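Local coordinates for protein transcriptional regulator (PDB 2O0Y) that probably binds DNA as a transcription factor of the IclR family, through a helix-turn-helix domain joined to a GAF-like C-terminal regulatory domain, at residues 97-102 with 254-259; 208-213 with 243-248. All blocks are in the same frame, centred on the assembly; numbering follows the deposited sequence.

Contact 1: 97-102 with 254-259; sequences EEVVDI and IGLPGL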
ATOM      1  N   GLU B  97      17.910   8.153 -10.841  1.00 29.93           N
ATOM      2  CA  GLU B  97      19.169   8.749 -10.428  1.00 30.69           C
ATOM      3  C   GLU B  97      19.391  10.112 -11.125  1.00 30.36           C
ATOM      4  O   GLU B  97      19.953  11.033 -10.522  1.00 31.44           O
ATOM      5  CB  GLU B  97      20.335   7.721 -10.565  1.00 31.87           C
ATOM      6  CG  GLU B  97      21.316   7.964 -11.655  1.00 32.08           C
ATOM      7  CD  GLU B  97      22.371   6.819 -11.765  1.00 33.20           C
ATOM      8  N   GLU B  98      18.903  10.275 -12.356  1.00 29.54           N
ATOM      9  CA  GLU B  98      18.961  11.591 -13.045  1.00 29.22           C
ATOM     10  C   GLU B  98      18.110  12.654 -12.383  1.00 28.62           C
ATOM     11  O   GLU B  98      18.423  13.831 -12.477  1.00 27.32           O
ATOM     12  CB  GLU B  98      18.490  11.497 -14.492  1.00 30.53           C
ATOM     13  CG  GLU B  98      19.510  10.898 -15.443  1.00 35.32           C
ATOM     14  CD  GLU B  98      19.090  11.041 -16.914  1.00 41.39           C
ATOM     15  OE1 GLU B  98      17.861  11.258 -17.172  1.00 44.09           O
ATOM     16  OE2 GLU B  98      19.992  10.912 -17.798  1.00 46.69           O
ATOM     17  N   VAL B  99      17.013  12.247 -11.747  1.00 27.03           N
ATOM     18  CA  VAL B  99      16.216  13.193 -10.956  1.00 26.57           C
ATOM     19  C   VAL B  99      16.981  13.573  -9.668  1.00 27.19           C
ATOM     20  O   VAL B  99      17.028  14.733  -9.267  1.00 27.93           O
ATOM     21  CB  VAL B  99      14.860  12.568 -10.624  1.00 26.87           C
ATOM     22  CG1 VAL B  99      14.184  13.275  -9.408  1.00 22.93           C
ATOM     23  CG2 VAL B  99      13.950  12.511 -11.927  1.00 24.75           C
ATOM     24  N   VAL B 100      17.577  12.607  -8.997  1.00 28.24           N
ATOM     25  CA  VAL B 100      18.443  12.935  -7.838  1.00 29.11           C
ATOM     26  C   VAL B 100      19.591  13.885  -8.225  1.00 29.03           C
ATOM     27  O   VAL B 100      19.822  14.884  -7.531  1.00 30.21           O
ATOM     28  CB  VAL B 100      18.936  11.689  -7.115  1.00 30.50           C
ATOM     29  CG1 VAL B 100      19.687  12.082  -5.873  1.00 30.62           C
ATOM     30  CG2 VAL B 100      17.702  10.831  -6.703  1.00 28.01           C
ATOM     31  N   ASP B 101      20.256  13.634  -9.346  1.00 29.26           N
ATOM     32  CA  ASP B 101      21.264  14.599  -9.863  1.00 29.48           C
ATOM     33  C   ASP B 101      20.686  16.016  -9.986  1.00 29.07           C
ATOM     34  O   ASP B 101      21.313  16.992  -9.561  1.00 28.31           O
ATOM     35  CB  ASP B 101      21.814  14.194 -11.235  1.00 30.07           C
ATOM     36  CG  ASP B 101      22.602  12.915 -11.191  1.00 33.38           C
ATOM     37  OD1 ASP B 101      23.007  12.496 -10.092  1.00 33.69           O
ATOM     38  OD2 ASP B 101      22.793  12.312 -12.282  1.00 36.64           O
ATOM     39  N   ILE B 102      19.495  16.148 -10.561  1.00 28.09           N
ATOM     40  CA  ILE B 102      18.907  17.500 -10.717  1.00 26.74           C
ATOM     41  C   ILE B 102      18.654  18.132  -9.353  1.00 26.87           C
ATOM     42  O   ILE B 102      18.902  19.302  -9.167  1.00 27.13           O
ATOM     43  CB  ILE B 102      17.583  17.461 -11.557  1.00 27.50           C
ATOM     44  CG1 ILE B 102      17.885  17.171 -13.035  1.00 26.78           C
ATOM     45  CG2 ILE B 102      16.800  18.758 -11.418  1.00 27.89           C
ATOM     46  CD1 ILE B 102      16.630  16.619 -13.805  1.00 27.08           C
ATOM     47  N   ILE B 254      11.465  13.938 -17.255  1.00 28.03           N
ATOM     48  CA  ILE B 254      12.036  12.601 -17.017  1.00 28.89           C
ATOM     49  C   ILE B 254      10.951  11.655 -16.496  1.00 29.37           C
ATOM     50  O   ILE B 254      10.819  10.527 -16.973  1.00 28.95           O
ATOM     51  CB  ILE B 254      13.212  12.689 -15.982  1.00 29.30           C
ATOM     52  CG1 ILE B 254      14.430  13.334 -16.635  1.00 29.24           C
ATOM     53  CG2 ILE B 254      13.629  11.315 -15.445  1.00 30.45           C
ATOM     54  CD1 ILE B 254      15.423  13.903 -15.636  1.00 28.28           C
ATOM     55  N   GLY B 255      10.221  12.086 -15.465  1.00 28.89           N
ATOM     56  CA  GLY B 255       9.110  11.304 -14.979  1.00 29.92           C
ATOM     57  C   GLY B 255       9.455  10.663 -13.654  1.00 31.32           C
ATOM     58  O   GLY B 255      10.642  10.472 -13.360  1.00 32.10           O
ATOM     59  N   LEU B 256       8.436  10.325 -12.856  1.00 29.42           N
ATOM     60  CA  LEU B 256       8.675   9.785 -11.524  1.00 28.76           C
ATOM     61  C   LEU B 256       7.955   8.451 -11.382  1.00 29.84           C
ATOM     62  O   LEU B 256       6.901   8.404 -10.782  1.00 28.76           O
ATOM     63  CB  LEU B 256       8.196  10.761 -10.461  1.00 28.65           C
ATOM     64  CG  LEU B 256       9.032  12.059 -10.320  1.00 27.14           C
ATOM     65  CD1 LEU B 256       8.263  13.069  -9.516  1.00 28.97           C
ATOM     66  CD2 LEU B 256      10.380  11.753  -9.630  1.00 28.77           C
ATOM     67  N   PRO B 257       8.535   7.381 -11.952  1.00 30.97           N
ATOM     68  CA  PRO B 257       7.926   6.047 -11.890  1.00 32.47           C
ATOM     69  C   PRO B 257       7.636   5.681 -10.437  1.00 33.92           C
ATOM     70  O   PRO B 257       8.501   5.825  -9.574  1.00 35.37           O
ATOM     71  CB  PRO B 257       9.019   5.159 -12.477  1.00 32.00           C
ATOM     72  CG  PRO B 257       9.740   6.067 -13.449  1.00 32.49           C
ATOM     73  CD  PRO B 257       9.828   7.348 -12.677  1.00 30.44           C
ATOM     74  N   GLY B 258       6.434   5.245 -10.134  1.00 35.10           N
ATOM     75  CA  GLY B 258       6.133   4.953  -8.722  1.00 36.33           C
ATOM     76  C   GLY B 258       5.265   5.996  -8.078  1.00 37.76           C
ATOM     77  O   GLY B 258       4.521   5.692  -7.166  1.00 36.76           O
ATOM     78  N   LEU B 259       5.387   7.234  -8.565  1.00 38.12           N
ATOM     79  CA  LEU B 259       4.551   8.372  -8.203  1.00 40.83           C
ATOM     80  C   LEU B 259       3.792   8.767  -9.458  1.00 43.46           C
ATOM     81  O   LEU B 259       2.611   9.030  -9.385  1.00 45.12           O
ATOM     82  CB  LEU B 259       5.403   9.596  -7.778  1.00 38.60           C
ATOM     83  CG  LEU B 259       6.565   9.423  -6.803  1.00 36.61           C
ATOM     84  CD1 LEU B 259       7.166  10.748  -6.411  1.00 33.69           C
ATOM     85  CD2 LEU B 259       6.084   8.699  -5.556  1.00 34.51           C
TER
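Ile-254 and Ile-102 share the same rotamer, with CG1 anti to the carbonyl carbon (chi1 -73° and -71°) and CD1 nearly anti beyond it. Each chain is therefore stretched toward the other, and the two meet tip to tip. Their CD1 atoms, Ile-102 CD1 and Ile-254 CD1, lie 3.5 Å apart, tighter than a usual carbon contact. The second branch of Ile-254 serves a different partner. Its CG2 sits 3.7 Å from Val-99 CG2, and these two side chains slide past each other in opposite directions. Val-99 divides its methyls in the same way. CG2 faces Ile-254, while CG1 reaches Leu-256, where CD2 lies 4.1 Å from Val-99 CG1 and the side chains cross at about a right angle. Glu-98, extended beyond CG, crosses Ile-254 obliquely. Its OE1 passes 3.9 Å from Ile-254 CD1, without a hydrogen bond.

The contact joins the start of helix 97-110 to the end of helix 237-254 and the tail that follows. Gly-255 is the first residue past helix 237-254, with positive phi (107°); a CB there would be jammed against the carbonyl O of Ile-254. The chain then turns so that the end of Leu-256 comes near Val-99. Pro-257 O accepts a hydrogen bond from Trp-93 NE1, which ties the tail to the residues leading into helix 97-110. Ile-102 and Val-99 also rest on Ile-251, one turn earlier in helix 237-254. No hydrogen bond links the two segments; the contact is mainly apolar, between branched aliphatic groups, with the Glu-98 carboxylate at the exposed margin.

Contact 2: 208-213 with 243-248; sequences LSFPLV and CTRAAA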
ATOM      1  N   LEU B 208       9.827  27.413  -0.824  1.00 25.26           N
ATOM      2  CA  LEU B 208       9.340  27.644  -2.192  1.00 25.98           C
ATOM      3  C   LEU B 208       9.048  26.244  -2.737  1.00 26.43           C
ATOM      4  O   LEU B 208       9.924  25.386  -2.676  1.00 25.61           O
ATOM      5  CB  LEU B 208      10.457  28.272  -3.019  1.00 26.69           C
ATOM      6  CG  LEU B 208      10.361  28.329  -4.549  1.00 27.63           C
ATOM      7  CD1 LEU B 208       9.190  29.225  -5.031  1.00 29.00           C
ATOM      8  CD2 LEU B 208      11.681  28.871  -5.050  1.00 27.43           C
ATOM      9  N   SER B 209       7.864  26.024  -3.309  1.00 25.65           N
ATOM     10  CA  SER B 209       7.490  24.710  -3.855  1.00 25.16           C
ATOM     11  C   SER B 209       6.962  24.806  -5.280  1.00 25.53           C
ATOM     12  O   SER B 209       6.193  25.705  -5.600  1.00 26.48           O
ATOM     13  CB  SER B 209       6.404  24.053  -2.995  1.00 24.90           C
ATOM     14  OG  SER B 209       6.320  22.633  -3.245  1.00 26.25           O
ATOM     15  N   PHE B 210       7.396  23.901  -6.162  1.00 26.76           N
ATOM     16  CA  PHE B 210       6.854  23.824  -7.530  1.00 25.51           C
ATOM     17  C   PHE B 210       6.175  22.452  -7.671  1.00 25.92           C
ATOM     18  O   PHE B 210       6.656  21.476  -7.095  1.00 24.88           O
ATOM     19  CB  PHE B 210       7.988  23.926  -8.583  1.00 26.52           C
ATOM     20  CG  PHE B 210       8.311  25.346  -8.979  1.00 26.50           C
ATOM     21  CD1 PHE B 210       9.069  26.153  -8.147  1.00 27.20           C
ATOM     22  CD2 PHE B 210       7.825  25.882 -10.166  1.00 28.17           C
ATOM     23  CE1 PHE B 210       9.363  27.495  -8.490  1.00 27.80           C
ATOM     24  CE2 PHE B 210       8.122  27.210 -10.507  1.00 27.16           C
ATOM     25  CZ  PHE B 210       8.885  27.997  -9.671  1.00 27.24           C
ATOM     26  N   PRO B 211       5.105  22.361  -8.505  1.00 26.57           N
ATOM     27  CA  PRO B 211       4.510  21.069  -8.734  1.00 27.26           C
ATOM     28  C   PRO B 211       5.401  20.207  -9.623  1.00 27.82           C
ATOM     29  O   PRO B 211       6.014  20.702 -10.578  1.00 27.95           O
ATOM     30  CB  PRO B 211       3.202  21.397  -9.496  1.00 27.04           C
ATOM     31  CG  PRO B 211       3.393  22.731 -10.095  1.00 27.14           C
ATOM     32  CD  PRO B 211       4.428  23.444  -9.246  1.00 25.45           C
ATOM     33  N   LEU B 212       5.424  18.914  -9.322  1.00 27.36           N
ATOM     34  CA  LEU B 212       5.930  17.923 -10.274  1.00 26.48           C
ATOM     35  C   LEU B 212       4.709  17.147 -10.756  1.00 26.54           C
ATOM     36  O   LEU B 212       3.859  16.794  -9.942  1.00 26.34           O
ATOM     37  CB  LEU B 212       6.889  16.965  -9.547  1.00 26.52           C
ATOM     38  CG  LEU B 212       8.093  17.723  -8.958  1.00 25.97           C
ATOM     39  CD1 LEU B 212       8.904  16.680  -8.127  1.00 25.28           C
ATOM     40  CD2 LEU B 212       8.924  18.290 -10.106  1.00 23.81           C
ATOM     41  N   VAL B 213       4.627  16.884 -12.068  1.00 26.31           N
ATOM     42  CA  VAL B 213       3.408  16.289 -12.663  1.00 26.37           C
ATOM     43  C   VAL B 213       3.697  14.978 -13.397  1.00 27.23           C
ATOM     44  O   VAL B 213       4.869  14.712 -13.801  1.00 27.54           O
ATOM     45  CB  VAL B 213       2.728  17.290 -13.620  1.00 25.85           C
ATOM     46  CG1 VAL B 213       2.312  18.603 -12.846  1.00 26.52           C
ATOM     47  CG2 VAL B 213       3.673  17.708 -14.725  1.00 25.16           C
ATOM     48  N   CYS B 243      15.830  28.717 -10.676  1.00 28.31           N
ATOM     49  CA  CYS B 243      16.433  27.380 -10.578  1.00 28.65           C
ATOM     50  C   CYS B 243      15.402  26.308 -10.293  1.00 27.91           C
ATOM     51  O   CYS B 243      15.487  25.213 -10.848  1.00 27.88           O
ATOM     52  CB  CYS B 243      17.534  27.319  -9.511  1.00 28.08           C
ATOM     53  SG  CYS B 243      18.871  28.477  -9.882  1.00 29.78           S
ATOM     54  N   THR B 244      14.467  26.587  -9.384  1.00 27.39           N
ATOM     55  CA  THR B 244      13.521  25.547  -8.992  1.00 26.50           C
ATOM     56  C   THR B 244      12.545  25.285 -10.122  1.00 27.26           C
ATOM     57  O   THR B 244      12.127  24.157 -10.334  1.00 27.21           O
ATOM     58  CB  THR B 244      12.825  25.887  -7.672  1.00 26.30           C
ATOM     59  OG1 THR B 244      13.831  26.177  -6.707  1.00 26.66           O
ATOM     60  CG2 THR B 244      12.033  24.680  -7.133  1.00 27.43           C
ATOM     61  N   ARG B 245      12.191  26.325 -10.873  1.00 27.18           N
ATOM     62  CA  ARG B 245      11.281  26.169 -12.023  1.00 27.24           C
ATOM     63  C   ARG B 245      11.889  25.261 -13.052  1.00 27.47           C
ATOM     64  O   ARG B 245      11.214  24.384 -13.542  1.00 29.91           O
ATOM     65  CB  ARG B 245      10.997  27.520 -12.712  1.00 25.42           C
ATOM     66  CG  ARG B 245       9.926  27.391 -13.776  1.00 27.16           C
ATOM     67  CD  ARG B 245       9.757  28.707 -14.611  1.00 27.33           C
ATOM     68  NE  ARG B 245       9.247  29.820 -13.809  1.00 27.38           N
ATOM     69  CZ  ARG B 245       7.989  29.939 -13.384  1.00 29.59           C
ATOM     70  NH1 ARG B 245       7.091  29.005 -13.674  1.00 28.97           N
ATOM     71  NH2 ARG B 245       7.609  31.006 -12.690  1.00 30.31           N
ATOM     72  N   ALA B 246      13.155  25.493 -13.402  1.00 28.36           N
ATOM     73  CA  ALA B 246      13.845  24.665 -14.409  1.00 27.44           C
ATOM     74  C   ALA B 246      13.952  23.220 -13.956  1.00 27.16           C
ATOM     75  O   ALA B 246      13.736  22.312 -14.742  1.00 25.31           O
ATOM     76  CB  ALA B 246      15.225  25.220 -14.704  1.00 28.07           C
ATOM     77  N   ALA B 247      14.318  23.017 -12.696  1.00 26.49           N
ATOM     78  CA  ALA B 247      14.495  21.656 -12.143  1.00 27.01           C
ATOM     79  C   ALA B 247      13.191  20.908 -12.178  1.00 26.87           C
ATOM     80  O   ALA B 247      13.141  19.726 -12.558  1.00 26.72           O
ATOM     81  CB  ALA B 247      14.991  21.769 -10.690  1.00 27.90           C
ATOM     82  N   ALA B 248      12.118  21.566 -11.746  1.00 26.73           N
ATOM     83  CA  ALA B 248      10.793  20.915 -11.760  1.00 26.80           C
ATOM     84  C   ALA B 248      10.411  20.483 -13.195  1.00 27.14           C
ATOM     85  O   ALA B 248       9.919  19.377 -13.449  1.00 29.34           O
ATOM     86  CB  ALA B 248       9.734  21.869 -11.164  1.00 26.12           C
TER
HETATM   87  O   HOH W   1       6.715  20.241 -13.300  1.00 39.58           O
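Leu-208 is the first residue of strand 208-213 to meet helix 243-248, which packs on the antiparallel sheet of the GAF-like C-terminal domain. Strand 208-213 and helix 243-248 run nearly parallel, with axes 14° apart and 8.5 Å at closest approach. Leu-208 CD2 comes 3.8 Å from Thr-244 OG1 as the two side chains pass in opposite directions. That hydroxyl is hydrogen-bonded to Tyr-240 O, so the leucine packs beside a polar atom that already has a partner.

The CB of Ser-209 points away from the helix, and its OG is hydrogen-bonded to Thr-224 OG1. Phe-210 makes the largest share of the contact. Its CG is anti to the carbonyl carbon, and the ring lies against the helix backbone. Arg-245 CA stands over one face in a CH-pi contact, 3.8 Å from the Phe-210 ring centroid and 18° off the normal. Phe-210 CD1 touches Thr-244 CG2 at 3.5 Å, and Arg-245 CB packs on Phe-210 CE2. The arginine chain bends at chi3 (-66°), and its guanidinium stands almost perpendicular to the ring, with CZ at the ring edge. Tyr-194 adds a second ring beside Phe-210.

The CB of Pro-211 points away from the helix, but its carbonyl is bridged to Ala-248 O by a water. The water donates to Pro-211 O at 2.8 Å and only weakly to Ala-248 O. Leu-212 closes the contact: its CD2 methyl lies 3.6 Å from Ala-248 CA. Ala-248 CB touches both Leu-212 CD2 (3.8 Å) and Phe-210 CB (3.7 Å).

How the contacts relate
From the N terminus, the chain passes the helix-turn-helix domain and reaches residues 97-102, the start of contact 1. It then builds the rest of the C-terminal domain. Strand 208-213 opens contact 2, and helix segment 243-248 closes it after 29 intervening residues. A few residues later, 254-259 closes the much longer loop of contact 1, which encloses contact 2. Helix 237-254 links them: its middle packs on the sheet and also touches helix 97-110, which its end meets too. The two contacts also touch directly. Ile-102 CG2 lies 3.6 Å from Ala-247 CB, and Leu-256 CD1 lies 3.9 Å from Leu-212 CD1. Together they layer sheet, C-terminal helix and helix 97-110.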